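Local coordinates for protein argininosuccinate lyase (Chelativorans sp., PDB 6RXA) that acts as a C-N lyase of the aspartase/fumarase superfamily (EDDS lyase) and probably splits argininosuccinate into fumarate and L-arginine, at residues S37-Y42 with R121-D126; V142-A147 with D460-L465; Y364-D369 with I401-I406. The protein carries 2 engineered substitutions. One frame throughout, in Å; residues are numbered along the deposited sequence.

Contact 1 (S37-Y42 with R121-D126)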
ATOM      1  N   SER A  37     -25.074   2.305   8.480  1.00 15.12           N
ATOM      2  CA  SER A  37     -26.413   2.174   7.916  1.00 16.77           C
ATOM      3  C   SER A  37     -26.574   0.877   7.138  1.00 16.11           C
ATOM      4  O   SER A  37     -27.664   0.282   7.142  1.00 17.31           O
ATOM      5  CB  SER A  37     -26.717   3.379   7.036  1.00 19.31           C
ATOM      6  OG  SER A  37     -26.928   4.531   7.840  1.00 22.32           O
ATOM      7  N   ALA A  38     -25.510   0.418   6.484  1.00 14.85           N
ATOM      8  CA  ALA A  38     -25.586  -0.822   5.728  1.00 14.31           C
ATOM      9  C   ALA A  38     -25.719  -2.036   6.641  1.00 14.84           C
ATOM     10  O   ALA A  38     -26.425  -2.995   6.298  1.00 15.52           O
ATOM     11  CB  ALA A  38     -24.353  -0.963   4.832  1.00 14.79           C
ATOM     12  N   VAL A  39     -25.057  -2.023   7.798  1.00 14.64           N
ATOM     13  CA  VAL A  39     -25.058  -3.183   8.690  1.00 14.78           C
ATOM     14  C   VAL A  39     -26.275  -3.201   9.597  1.00 15.32           C
ATOM     15  O   VAL A  39     -26.699  -4.292  10.026  1.00 16.26           O
ATOM     16  CB  VAL A  39     -23.758  -3.191   9.512  1.00 16.91           C
ATOM     17  CG1 VAL A  39     -23.757  -4.273  10.557  1.00 20.98           C
ATOM     18  CG2 VAL A  39     -22.581  -3.397   8.588  1.00 15.39           C
ATOM     19  N   PHE A  40     -26.879  -2.050   9.852  1.00 15.99           N
ATOM     20  CA  PHE A  40     -27.978  -1.968  10.806  1.00 16.78           C
ATOM     21  C   PHE A  40     -29.092  -2.982  10.574  1.00 16.23           C
ATOM     22  O   PHE A  40     -29.536  -3.611  11.551  1.00 16.87           O
ATOM     23  CB  PHE A  40     -28.564  -0.553  10.806  1.00 19.31           C
ATOM     24  CG  PHE A  40     -29.865  -0.468  11.545  1.00 22.78           C
ATOM     25  CD1 PHE A  40     -29.882  -0.610  12.915  1.00 26.92           C
ATOM     26  CD2 PHE A  40     -31.060  -0.296  10.877  1.00 23.62           C
ATOM     27  CE1 PHE A  40     -31.068  -0.560  13.618  1.00 29.82           C
ATOM     28  CE2 PHE A  40     -32.251  -0.245  11.573  1.00 26.61           C
ATOM     29  CZ  PHE A  40     -32.252  -0.379  12.944  1.00 29.66           C
ATOM     30  N   PRO A  41     -29.602  -3.183   9.358  1.00 17.64           N
ATOM     31  CA  PRO A  41     -30.666  -4.185   9.184  1.00 18.08           C
ATOM     32  C   PRO A  41     -30.238  -5.585   9.556  1.00 17.62           C
ATOM     33  O   PRO A  41     -31.073  -6.378  10.006  1.00 18.99           O
ATOM     34  CB  PRO A  41     -31.058  -4.063   7.704  1.00 21.58           C
ATOM     35  CG  PRO A  41     -30.003  -3.245   7.065  1.00 25.09           C
ATOM     36  CD  PRO A  41     -29.357  -2.405   8.131  1.00 21.83           C
ATOM     37  N   TYR A  42     -28.959  -5.922   9.371  1.00 16.74           N
ATOM     38  CA  TYR A  42     -28.467  -7.228   9.800  1.00 16.26           C
ATOM     39  C   TYR A  42     -28.400  -7.319  11.318  1.00 16.57           C
ATOM     40  O   TYR A  42     -28.760  -8.354  11.898  1.00 16.53           O
ATOM     41  CB  TYR A  42     -27.096  -7.494   9.172  1.00 15.28           C
ATOM     42  CG  TYR A  42     -27.154  -7.485   7.663  1.00 15.56           C
ATOM     43  CD1 TYR A  42     -27.623  -8.586   6.958  1.00 16.05           C
ATOM     44  CD2 TYR A  42     -26.780  -6.363   6.941  1.00 15.93           C
ATOM     45  CE1 TYR A  42     -27.702  -8.574   5.569  1.00 16.60           C
ATOM     46  CE2 TYR A  42     -26.855  -6.350   5.547  1.00 15.99           C
ATOM     47  CZ  TYR A  42     -27.321  -7.449   4.876  1.00 17.10           C
ATOM     48  OH  TYR A  42     -27.378  -7.420   3.495  1.00 19.30           O
ATOM     49  N   ARG A 121     -20.219  -9.602   9.029  1.00 13.51           N
ATOM     50  CA  ARG A 121     -20.163 -10.804   8.205  1.00 12.81           C
ATOM     51  C   ARG A 121     -21.434 -10.972   7.374  1.00 12.90           C
ATOM     52  O   ARG A 121     -21.368 -11.364   6.202  1.00 13.67           O
ATOM     53  CB  ARG A 121     -19.930 -12.041   9.077  1.00 13.10           C
ATOM     54  CG  ARG A 121     -18.505 -12.228   9.589  1.00 13.55           C
ATOM     55  CD  ARG A 121     -18.483 -13.331  10.655  1.00 13.40           C
ATOM     56  NE  ARG A 121     -17.119 -13.622  11.087  1.00 13.14           N
ATOM     57  CZ  ARG A 121     -16.289 -14.435  10.438  1.00 13.65           C
ATOM     58  NH1 ARG A 121     -16.685 -15.055   9.339  1.00 14.07           N
ATOM     59  NH2 ARG A 121     -15.066 -14.622  10.906  1.00 14.49           N
ATOM     60  N   MET A 122     -22.608 -10.698   7.959  1.00 13.13           N
ATOM     61  CA  MET A 122     -23.837 -10.835   7.184  1.00 13.57           C
ATOM     62  C   MET A 122     -23.891  -9.817   6.051  1.00 13.47           C
ATOM     63  O   MET A 122     -24.336 -10.134   4.939  1.00 13.30           O
ATOM     64  CB  MET A 122     -25.042 -10.673   8.105  1.00 14.64           C
ATOM     65  CG  MET A 122     -25.192 -11.792   9.110  1.00 15.10           C
ATOM     66  SD  MET A 122     -26.638 -11.575  10.177  1.00 16.78           S
ATOM     67  CE  MET A 122     -27.956 -12.062   9.087  1.00 17.81           C
ATOM     68  N   PHE A 123     -23.445  -8.592   6.316  1.00 13.64           N
ATOM     69  CA  PHE A 123     -23.346  -7.585   5.269  1.00 13.90           C
ATOM     70  C   PHE A 123     -22.380  -8.026   4.177  1.00 12.89           C
ATOM     71  O   PHE A 123     -22.733  -8.017   2.994  1.00 13.75           O
ATOM     72  CB  PHE A 123     -22.900  -6.250   5.874  1.00 14.59           C
ATOM     73  CG  PHE A 123     -22.464  -5.246   4.854  1.00 16.02           C
ATOM     74  CD1 PHE A 123     -23.380  -4.699   3.978  1.00 16.40           C
ATOM     75  CD2 PHE A 123     -21.140  -4.863   4.769  1.00 16.85           C
ATOM     76  CE1 PHE A 123     -22.970  -3.793   3.017  1.00 17.00           C
ATOM     77  CE2 PHE A 123     -20.730  -3.941   3.812  1.00 17.37           C
ATOM     78  CZ  PHE A 123     -21.649  -3.412   2.948  1.00 16.59           C
ATOM     79  N   LEU A 124     -21.158  -8.426   4.554  1.00 12.48           N
ATOM     80  CA  LEU A 124     -20.175  -8.839   3.555  1.00 12.71           C
ATOM     81  C   LEU A 124     -20.652 -10.062   2.783  1.00 13.07           C
ATOM     82  O   LEU A 124     -20.398 -10.184   1.577  1.00 13.55           O
ATOM     83  CB  LEU A 124     -18.808  -9.102   4.182  1.00 12.82           C
ATOM     84  CG  LEU A 124     -18.121  -7.879   4.779  1.00 14.90           C
ATOM     85  CD1 LEU A 124     -16.787  -8.259   5.422  1.00 15.76           C
ATOM     86  CD2 LEU A 124     -17.927  -6.775   3.738  1.00 15.80           C
ATOM     87  N   ARG A 125     -21.344 -10.984   3.471  1.00 13.10           N
ATOM     88  CA  ARG A 125     -21.869 -12.187   2.827  1.00 13.85           C
ATOM     89  C   ARG A 125     -22.842 -11.820   1.711  1.00 13.08           C
ATOM     90  O   ARG A 125     -22.728 -12.321   0.587  1.00 13.54           O
ATOM     91  CB  ARG A 125     -22.543 -13.055   3.895  1.00 15.28           C
ATOM     92  CG  ARG A 125     -23.187 -14.324   3.402  1.00 15.90           C
ATOM     93  CD  ARG A 125     -23.780 -15.121   4.568  1.00 15.93           C
ATOM     94  NE  ARG A 125     -24.951 -14.457   5.133  1.00 15.45           N
ATOM     95  CZ  ARG A 125     -25.606 -14.880   6.210  1.00 15.74           C
ATOM     96  NH1 ARG A 125     -25.192 -15.955   6.874  1.00 15.62           N
ATOM     97  NH2 ARG A 125     -26.678 -14.227   6.617  1.00 16.38           N
ATOM     98  N   ASP A 126     -23.799 -10.933   1.997  1.00 13.50           N
ATOM     99  CA  ASP A 126     -24.721 -10.498   0.950  1.00 13.70           C
ATOM    100  C   ASP A 126     -23.969  -9.778  -0.164  1.00 13.48           C
ATOM    101  O   ASP A 126     -24.264  -9.979  -1.350  1.00 14.19           O
ATOM    102  CB  ASP A 126     -25.811  -9.599   1.532  1.00 16.69           C
ATOM    103  CG  ASP A 126     -27.054 -10.382   1.994  1.00 20.88           C
ATOM    104  OD1 ASP A 126     -27.166 -11.604   1.765  1.00 22.78           O
ATOM    105  OD2 ASP A 126     -27.939  -9.758   2.608  1.00 23.53           O
TER
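Tyr-42 has its CG anti to the carbonyl carbon (chi1 -60°), which starts the ring off toward helix 121-126, where it lies over Met-122 and Phe-123. Phe-123 answers with CG anti to its own backbone N (chi1 167°), and its ring runs out beside Ala-38 and Val-39. The tyrosine ring rests one face on backbone: Phe-123 N stands above its centre, and Phe-123 CA makes a CH-pi contact 4.0 Å from the Tyr-42 ring centroid. On the other half of the ring, Tyr-42 CD1 presses on Met-122 CB at 3.5 Å. The phenol end goes on past the backbone to the carboxylate one turn further along, and Tyr-42 OH donates a hydrogen bond of 2.6 Å to Asp-126 OD2. That oxygen lies near the plane of the ring, at its edge, and accepts through its anti lone pair, the one turned away from OD1. The face contact and the terminal bond would together restrict rotation of the ring.

These segments belong to helices 35-56 and 112-147, the second a long helix of the helical core characteristic of the aspartase/fumarase superfamily. Their axes come within 8.9 Å and run at 105° to each other, a steep crossing. Close to the crossing, Val-39 CG2 touches Phe-123 CB at 4.0 Å, the two side chains roughly perpendicular, and Ala-38 CB reaches Phe-123 CE1 at 3.6 Å. Pro-329 of helix 329-348 touches both Ala-38 and Phe-123, so a third helix joins this apolar cluster. Leu-219 and Phe-221 also touch Met-122, and Phe-221 forms a cation-pi pair with Arg-125.

Contact 2 (V142-A147 with D460-L465)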
ATOM      1  N   VAL A 142     -18.333 -11.904 -21.669  1.00 14.25           N
ATOM      2  CA  VAL A 142     -17.040 -12.215 -22.287  1.00 13.60           C
ATOM      3  C   VAL A 142     -17.136 -13.470 -23.147  1.00 13.92           C
ATOM      4  O   VAL A 142     -16.684 -13.487 -24.296  1.00 13.91           O
ATOM      5  CB  VAL A 142     -15.983 -12.360 -21.178  1.00 13.87           C
ATOM      6  CG1 VAL A 142     -14.714 -13.037 -21.664  1.00 14.00           C
ATOM      7  CG2 VAL A 142     -15.666 -10.993 -20.565  1.00 13.66           C
ATOM      8  N   VAL A 143     -17.690 -14.551 -22.593  1.00 14.26           N
ATOM      9  CA  VAL A 143     -17.754 -15.816 -23.320  1.00 14.61           C
ATOM     10  C   VAL A 143     -18.721 -15.721 -24.493  1.00 15.30           C
ATOM     11  O   VAL A 143     -18.438 -16.217 -25.593  1.00 15.05           O
ATOM     12  CB  VAL A 143     -18.141 -16.953 -22.360  1.00 15.84           C
ATOM     13  CG1 VAL A 143     -18.371 -18.246 -23.128  1.00 16.66           C
ATOM     14  CG2 VAL A 143     -17.074 -17.162 -21.321  1.00 15.27           C
ATOM     15  N   HIS A 144     -19.875 -15.082 -24.285  1.00 15.48           N
ATOM     16  CA  HIS A 144     -20.860 -14.968 -25.356  1.00 16.44           C
ATOM     17  C   HIS A 144     -20.335 -14.088 -26.486  1.00 15.87           C
ATOM     18  O   HIS A 144     -20.594 -14.362 -27.664  1.00 17.06           O
ATOM     19  CB  HIS A 144     -22.189 -14.481 -24.783  1.00 18.98           C
ATOM     20  CG  HIS A 144     -22.722 -15.366 -23.693  1.00 24.55           C
ATOM     21  ND1 HIS A 144     -23.839 -15.047 -22.950  1.00 26.62           N
ATOM     22  CD2 HIS A 144     -22.283 -16.557 -23.218  1.00 26.18           C
ATOM     23  CE1 HIS A 144     -24.066 -16.005 -22.067  1.00 27.41           C
ATOM     24  NE2 HIS A 144     -23.132 -16.929 -22.203  1.00 26.94           N
ATOM     25  N   LYS A 145     -19.566 -13.045 -26.147  1.00 14.79           N
ATOM     26  CA  LYS A 145     -18.890 -12.243 -27.166  1.00 15.20           C
ATOM     27  C   LYS A 145     -17.844 -13.070 -27.906  1.00 15.20           C
ATOM     28  O   LYS A 145     -17.764 -13.025 -29.140  1.00 16.11           O
ATOM     29  CB  LYS A 145     -18.262 -11.009 -26.511  1.00 15.60           C
ATOM     30  CG  LYS A 145     -17.754  -9.931 -27.473  1.00 15.03           C
ATOM     31  CD  LYS A 145     -18.868  -9.123 -28.124  1.00 15.63           C
ATOM     32  CE  LYS A 145     -18.322  -7.839 -28.743  1.00 16.46           C
ATOM     33  NZ  LYS A 145     -19.427  -6.972 -29.228  1.00 17.52           N
ATOM     34  N   ALA A 146     -17.049 -13.851 -27.173  1.00 14.48           N
ATOM     35  CA  ALA A 146     -16.038 -14.681 -27.822  1.00 15.85           C
ATOM     36  C   ALA A 146     -16.663 -15.600 -28.859  1.00 16.76           C
ATOM     37  O   ALA A 146     -16.094 -15.814 -29.938  1.00 16.48           O
ATOM     38  CB  ALA A 146     -15.292 -15.513 -26.783  1.00 15.31           C
ATOM     39  N   ALA A 147     -17.834 -16.160 -28.549  1.00 16.77           N
ATOM     40  CA  ALA A 147     -18.458 -17.130 -29.433  1.00 17.18           C
ATOM     41  C   ALA A 147     -18.813 -16.545 -30.792  1.00 17.55           C
ATOM     42  O   ALA A 147     -18.935 -17.298 -31.760  1.00 18.42           O
ATOM     43  CB  ALA A 147     -19.704 -17.694 -28.753  1.00 16.91           C
ATOM     44  N   ASP A 460     -16.286 -25.577 -22.711  1.00 18.01           N
ATOM     45  CA  ASP A 460     -15.927 -25.822 -21.322  1.00 17.80           C
ATOM     46  C   ASP A 460     -16.395 -24.682 -20.423  1.00 17.07           C
ATOM     47  O   ASP A 460     -16.892 -24.919 -19.313  1.00 18.53           O
ATOM     48  CB  ASP A 460     -14.416 -26.010 -21.196  1.00 20.47           C
ATOM     49  CG  ASP A 460     -13.960 -27.377 -21.682  1.00 24.92           C
ATOM     50  OD1 ASP A 460     -14.837 -28.230 -21.939  1.00 26.35           O
ATOM     51  OD2 ASP A 460     -12.732 -27.591 -21.805  1.00 26.17           O
ATOM     52  N   ALA A 461     -16.228 -23.434 -20.877  1.00 16.20           N
ATOM     53  CA  ALA A 461     -16.607 -22.286 -20.060  1.00 16.03           C
ATOM     54  C   ALA A 461     -18.117 -22.211 -19.881  1.00 16.15           C
ATOM     55  O   ALA A 461     -18.606 -21.804 -18.817  1.00 16.52           O
ATOM     56  CB  ALA A 461     -16.068 -21.003 -20.694  1.00 16.64           C
ATOM     57  N   MET A 462     -18.876 -22.589 -20.907  1.00 16.57           N
ATOM     58  CA  MET A 462     -20.330 -22.587 -20.775  1.00 17.62           C
ATOM     59  C   MET A 462     -20.769 -23.602 -19.726  1.00 17.62           C
ATOM     60  O   MET A 462     -21.694 -23.343 -18.949  1.00 18.37           O
ATOM     61  CB  MET A 462     -20.975 -22.867 -22.131  1.00 18.41           C
ATOM     62  CG  MET A 462     -20.757 -21.765 -23.172  1.00 19.24           C
ATOM     63  SD  MET A 462     -21.652 -20.253 -22.788  1.00 21.07           S
ATOM     64  CE  MET A 462     -23.322 -20.700 -23.263  1.00 21.98           C
ATOM     65  N   ALA A 463     -20.108 -24.761 -19.674  1.00 17.96           N
ATOM     66  CA  ALA A 463     -20.426 -25.723 -18.627  1.00 18.60           C
ATOM     67  C   ALA A 463     -20.037 -25.188 -17.256  1.00 18.22           C
ATOM     68  O   ALA A 463     -20.772 -25.373 -16.278  1.00 19.35           O
ATOM     69  CB  ALA A 463     -19.727 -27.049 -18.917  1.00 19.60           C
ATOM     70  N   GLU A 464     -18.885 -24.520 -17.167  1.00 17.43           N
ATOM     71  CA  GLU A 464     -18.464 -23.915 -15.907  1.00 17.57           C
ATOM     72  C   GLU A 464     -19.435 -22.826 -15.468  1.00 17.66           C
ATOM     73  O   GLU A 464     -19.755 -22.719 -14.281  1.00 18.20           O
ATOM     74  CB  GLU A 464     -17.031 -23.389 -16.027  1.00 17.61           C
ATOM     75  CG  GLU A 464     -15.988 -24.498 -16.033  1.00 19.91           C
ATOM     76  CD  GLU A 464     -14.551 -24.012 -16.144  1.00 22.23           C
ATOM     77  OE1 GLU A 464     -14.288 -22.793 -16.263  1.00 22.61           O
ATOM     78  OE2 GLU A 464     -13.653 -24.879 -16.107  1.00 23.94           O
ATOM     79  N   LEU A 465     -19.928 -22.019 -16.414  1.00 17.71           N
ATOM     80  CA  LEU A 465     -20.862 -20.951 -16.069  1.00 17.06           C
ATOM     81  C   LEU A 465     -22.163 -21.513 -15.510  1.00 16.69           C
ATOM     82  O   LEU A 465     -22.762 -20.926 -14.598  1.00 17.17           O
ATOM     83  CB  LEU A 465     -21.143 -20.099 -17.306  1.00 17.48           C
ATOM     84  CG  LEU A 465     -20.108 -19.008 -17.580  1.00 16.70           C
ATOM     85  CD1 LEU A 465     -20.219 -18.516 -19.016  1.00 16.26           C
ATOM     86  CD2 LEU A 465     -20.295 -17.854 -16.600  1.00 16.38           C
TER
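Met-462 meets the imidazole of His-144 at the rim: its sulfur stands near the ring plane, 4.5 Å from SD to the His-144 ring centroid and 76° off the ring normal. This is an edge-on sulfur-aromatic contact, with Met-462 SD 3.7 Å from His-144 NE2 and 3.8 Å from His-144 CD2, so the sulfur faces the bond between those two ring atoms. The methionine gets there by folding: its chain bends at both chi2 (-70°) and chi3, which turns SD and CE back toward helix 142-147. The two side chains are roughly perpendicular. Both residues are exposed, and they form the outer margin of the interface.

Val-143 carries the buried part. Its two methyls divide the work: CG1 takes the sulfur side, with Val-143 CG1 to Met-462 SD at 3.9 Å, while CG2 faces Ala-461 and Leu-465, Val-143 CG2 standing 4.0 Å from Ala-461 CB and 4.1 Å from Leu-465 CD1. The valine and leucine side chains lie alongside, pointing opposite ways. Ile-458 also touches Val-143, as does Ser-176 of helix 168-193, and Met-173 of that helix packs on Ala-461. No hydrogen bond joins the two segments; one turn earlier on the first helix, Arg-139 forms a salt bridge with Glu-464.

The local axes run close to antiparallel, at 154°, with a closest approach of 10.7 Å. With Ile-458, Ala-461, Met-462 and Leu-465 spaced three and four residues apart around it, Val-143 sits as a knob in a four-residue hole, a knobs-into-holes arrangement joining two long helices of the helical bundle characteristic of the aspartase/fumarase superfamily.

Contact 3 (Y364-D369 with I401-I406)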
ATOM      1  N   TYR A 364       4.005  -7.510 -39.539  1.00 18.71           N
ATOM      2  CA  TYR A 364       5.117  -8.434 -39.259  1.00 17.78           C
ATOM      3  C   TYR A 364       4.860  -9.404 -38.120  1.00 16.50           C
ATOM      4  O   TYR A 364       5.808 -10.128 -37.721  1.00 16.10           O
ATOM      5  CB  TYR A 364       6.469  -7.728 -39.088  1.00 18.37           C
ATOM      6  CG  TYR A 364       6.765  -6.742 -40.203  1.00 20.28           C
ATOM      7  CD1 TYR A 364       7.025  -7.176 -41.492  1.00 21.98           C
ATOM      8  CD2 TYR A 364       6.749  -5.371 -39.961  1.00 20.77           C
ATOM      9  CE1 TYR A 364       7.271  -6.274 -42.511  1.00 22.32           C
ATOM     10  CE2 TYR A 364       6.995  -4.467 -40.971  1.00 22.07           C
ATOM     11  CZ  TYR A 364       7.261  -4.922 -42.239  1.00 23.18           C
ATOM     12  OH  TYR A 364       7.511  -4.014 -43.248  1.00 25.45           O
ATOM     13  N   SER A 365       3.640  -9.507 -37.600  1.00 15.52           N
ATOM     14  CA  SER A 365       3.341 -10.522 -36.599  1.00 15.48           C
ATOM     15  C   SER A 365       3.423 -11.946 -37.149  1.00 16.11           C
ATOM     16  O   SER A 365       3.450 -12.896 -36.355  1.00 16.03           O
ATOM     17  CB  SER A 365       1.967 -10.257 -35.983  1.00 15.59           C
ATOM     18  OG  SER A 365       0.933 -10.611 -36.873  1.00 15.56           O
ATOM     19  N   THR A 366       3.440 -12.122 -38.467  1.00 16.17           N
ATOM     20  CA  THR A 366       3.560 -13.451 -39.069  1.00 17.18           C
ATOM     21  C   THR A 366       4.999 -13.945 -39.157  1.00 18.07           C
ATOM     22  O   THR A 366       5.229 -15.030 -39.702  1.00 18.99           O
ATOM     23  CB  THR A 366       2.924 -13.436 -40.465  1.00 18.56           C
ATOM     24  OG1 THR A 366       3.530 -12.391 -41.240  1.00 18.90           O
ATOM     25  CG2 THR A 366       1.422 -13.195 -40.358  1.00 18.80           C
ATOM     26  N   MET A 367       5.980 -13.220 -38.619  1.00 17.51           N
ATOM     27  CA  MET A 367       7.367 -13.618 -38.833  1.00 18.49           C
ATOM     28  C   MET A 367       7.749 -14.890 -38.073  1.00 19.23           C
ATOM     29  O   MET A 367       8.669 -15.597 -38.502  1.00 19.54           O
ATOM     30  CB  MET A 367       8.322 -12.479 -38.484  1.00 18.40           C
ATOM     31  CG  MET A 367       8.227 -11.289 -39.412  1.00 19.75           C
ATOM     32  SD  MET A 367       8.625 -11.695 -41.121  1.00 21.15           S
ATOM     33  CE  MET A 367       7.012 -11.525 -41.890  1.00 27.96           C
ATOM     34  N   THR A 368       7.085 -15.197 -36.954  1.00 18.51           N
ATOM     35  CA  THR A 368       7.388 -16.452 -36.274  1.00 19.09           C
ATOM     36  C   THR A 368       7.075 -17.631 -37.177  1.00 20.78           C
ATOM     37  O   THR A 368       7.874 -18.564 -37.301  1.00 19.67           O
ATOM     38  CB  THR A 368       6.608 -16.599 -34.973  1.00 18.71           C
ATOM     39  OG1 THR A 368       6.970 -15.576 -34.050  1.00 16.38           O
ATOM     40  CG2 THR A 368       6.939 -17.960 -34.341  1.00 20.23           C
ATOM     41  N   ASP A 369       5.921 -17.596 -37.843  1.00 21.44           N
ATOM     42  CA  ASP A 369       5.583 -18.703 -38.731  1.00 22.58           C
ATOM     43  C   ASP A 369       6.572 -18.824 -39.881  1.00 21.91           C
ATOM     44  O   ASP A 369       6.897 -19.934 -40.313  1.00 22.36           O
ATOM     45  CB  ASP A 369       4.153 -18.599 -39.236  1.00 22.82           C
ATOM     46  CG  ASP A 369       3.177 -19.244 -38.282  1.00 23.39           C
ATOM     47  OD1 ASP A 369       3.556 -19.411 -37.102  1.00 23.27           O
ATOM     48  OD2 ASP A 369       2.052 -19.602 -38.704  1.00 22.56           O
ATOM     49  N   ILE A 401       8.253  -2.484 -47.481  1.00 28.60           N
ATOM     50  CA  ILE A 401       7.543  -3.679 -47.921  1.00 26.22           C
ATOM     51  C   ILE A 401       6.715  -4.195 -46.752  1.00 25.52           C
ATOM     52  O   ILE A 401       7.273  -4.596 -45.723  1.00 27.63           O
ATOM     53  CB  ILE A 401       8.532  -4.753 -48.404  1.00 28.90           C
ATOM     54  CG1 ILE A 401       9.399  -4.205 -49.544  1.00 33.02           C
ATOM     55  CG2 ILE A 401       7.785  -6.011 -48.825  1.00 28.69           C
ATOM     56  CD1 ILE A 401      10.575  -5.096 -49.917  1.00 33.76           C
ATOM     57  N   LYS A 402       5.386  -4.186 -46.895  1.00 24.61           N
ATOM     58  CA  LYS A 402       4.515  -4.758 -45.880  1.00 25.63           C
ATOM     59  C   LYS A 402       4.717  -6.269 -45.815  1.00 24.02           C
ATOM     60  O   LYS A 402       5.129  -6.904 -46.787  1.00 23.65           O
ATOM     61  CB  LYS A 402       3.044  -4.495 -46.201  1.00 30.62           C
ATOM     62  CG  LYS A 402       2.680  -3.043 -46.451  1.00 42.24           C
ATOM     63  CD  LYS A 402       2.686  -2.223 -45.185  1.00 58.42           C
ATOM     64  CE  LYS A 402       2.009  -0.885 -45.426  1.00 76.74           C
ATOM     65  NZ  LYS A 402       1.969  -0.044 -44.201  1.00 89.86           N
ATOM     66  N   ALA A 403       4.395  -6.848 -44.654  1.00 22.80           N
ATOM     67  CA  ALA A 403       4.725  -8.252 -44.430  1.00 21.37           C
ATOM     68  C   ALA A 403       4.127  -9.149 -45.505  1.00 21.88           C
ATOM     69  O   ALA A 403       4.775 -10.101 -45.956  1.00 23.40           O
ATOM     70  CB  ALA A 403       4.253  -8.695 -43.048  1.00 20.03           C
ATOM     71  N   ASN A 404       2.894  -8.868 -45.926  1.00 21.64           N
ATOM     72  CA  ASN A 404       2.211  -9.743 -46.873  1.00 24.71           C
ATOM     73  C   ASN A 404       2.725  -9.588 -48.297  1.00 26.36           C
ATOM     74  O   ASN A 404       2.293 -10.340 -49.180  1.00 29.69           O
ATOM     75  CB  ASN A 404       0.696  -9.536 -46.801  1.00 24.81           C
ATOM     76  CG  ASN A 404       0.270  -8.100 -47.061  1.00 27.50           C
ATOM     77  OD1 ASN A 404       1.066  -7.163 -46.994  1.00 27.40           O
ATOM     78  ND2 ASN A 404      -1.021  -7.924 -47.327  1.00 32.02           N
ATOM     79  N   LYS A 405       3.635  -8.641 -48.532  1.00 25.46           N
ATOM     80  CA  LYS A 405       4.310  -8.472 -49.810  1.00 26.82           C
ATOM     81  C   LYS A 405       5.740  -9.005 -49.792  1.00 26.75           C
ATOM     82  O   LYS A 405       6.446  -8.889 -50.798  1.00 27.13           O
ATOM     83  CB  LYS A 405       4.337  -6.991 -50.195  1.00 30.06           C
ATOM     84  CG  LYS A 405       2.973  -6.340 -50.323  1.00 36.43           C
ATOM     85  CD  LYS A 405       2.095  -7.070 -51.318  1.00 49.22           C
ATOM     86  CE  LYS A 405       0.830  -6.283 -51.601  1.00 66.76           C
ATOM     87  NZ  LYS A 405      -0.128  -7.069 -52.421  1.00 80.71           N
ATOM     88  N   ILE A 406       6.187  -9.569 -48.669  1.00 25.88           N
ATOM     89  CA  ILE A 406       7.481 -10.244 -48.628  1.00 25.05           C
ATOM     90  C   ILE A 406       7.421 -11.496 -49.490  1.00 26.39           C
ATOM     91  O   ILE A 406       6.477 -12.291 -49.392  1.00 26.23           O
ATOM     92  CB  ILE A 406       7.860 -10.593 -47.180  1.00 24.90           C
ATOM     93  CG1 ILE A 406       8.080  -9.320 -46.358  1.00 24.05           C
ATOM     94  CG2 ILE A 406       9.090 -11.505 -47.158  1.00 26.65           C
ATOM     95  CD1 ILE A 406       8.243  -9.587 -44.875  1.00 24.26           C
TER
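A type I beta turn from Tyr-364 to Met-367, leading into helix 367-378, packs against the 3-10 turn 403-405 through Tyr-364, Met-367 and Ala-403. The turn is closed by Met-367 N to Tyr-364 O at 3.2 Å. Both pieces are linkers between helices of the argininosuccinate lyase C-terminal family region.

Tyr-364 does most of the joining. Its CG is anti to the carbonyl carbon (chi1 -49°), and the ring extends across Ala-403 to the loop residue Ile-401, just ahead of it in the chain. There Tyr-364 OH donates a 2.6 Å hydrogen bond to Ile-401 O; the donor stands 35° out of the carbonyl plane, with a C=O...donor angle of 141°. Ala-403 CB comes in obliquely to Tyr-364 CD1, at 3.5 Å, while the delta methyl of Ile-406 comes to the ring edge, Tyr-364 CE1 to Ile-406 CD1 being 4.2 Å. A phenylalanine here would probably leave Ile-401 O without this donor and the ring less firmly fixed against the loop.

Met-367 completes the apolar side. Bent at chi2 and chi3, its chain meets Ile-406 tip to tip, Met-367 CE to Ile-406 CD1 at 3.8 Å, and the same methionine methyl stands 4.1 Å from Ala-403 CB. Ala-403 CB thus touches both the tyrosine ring and the methionine methyl.

From a second subunit, Gln-285 packs on Tyr-364 and Met-367. Within the chain, Leu-434 of helix 427-434 touches Thr-366, Met-367 and Ile-406, while Val-389, Val-393 and Ile-397 of helix 382-399 cover Met-367 and Tyr-364. Backbone bonding between Ala-403 and Glu-362 ties the 3-10 turn to the end of helix 353-362.

In the fold
Following the chain from the N terminus, contact 1 comes first: helix 112-147 comes back against helix 35-56, closing a loop of 78 intervening, mostly helical residues. The same long helix 112-147 then opens contact 2 near its far end, the two centres lying 32 Å apart on opposite sides of the chain's centre. Contact 2 spans 312 residues to reach helix 451-500, so the chain returns to the core at its end. Contact 3 is nested inside that loop, joining the turns before helices 367-378 and 408-419, about 19 Å from contact 2 by nearest atoms. Contacts 1 and 3 stand 58 Å apart, centre to centre, on opposite sides of the chain's centre, contact 3 farther out.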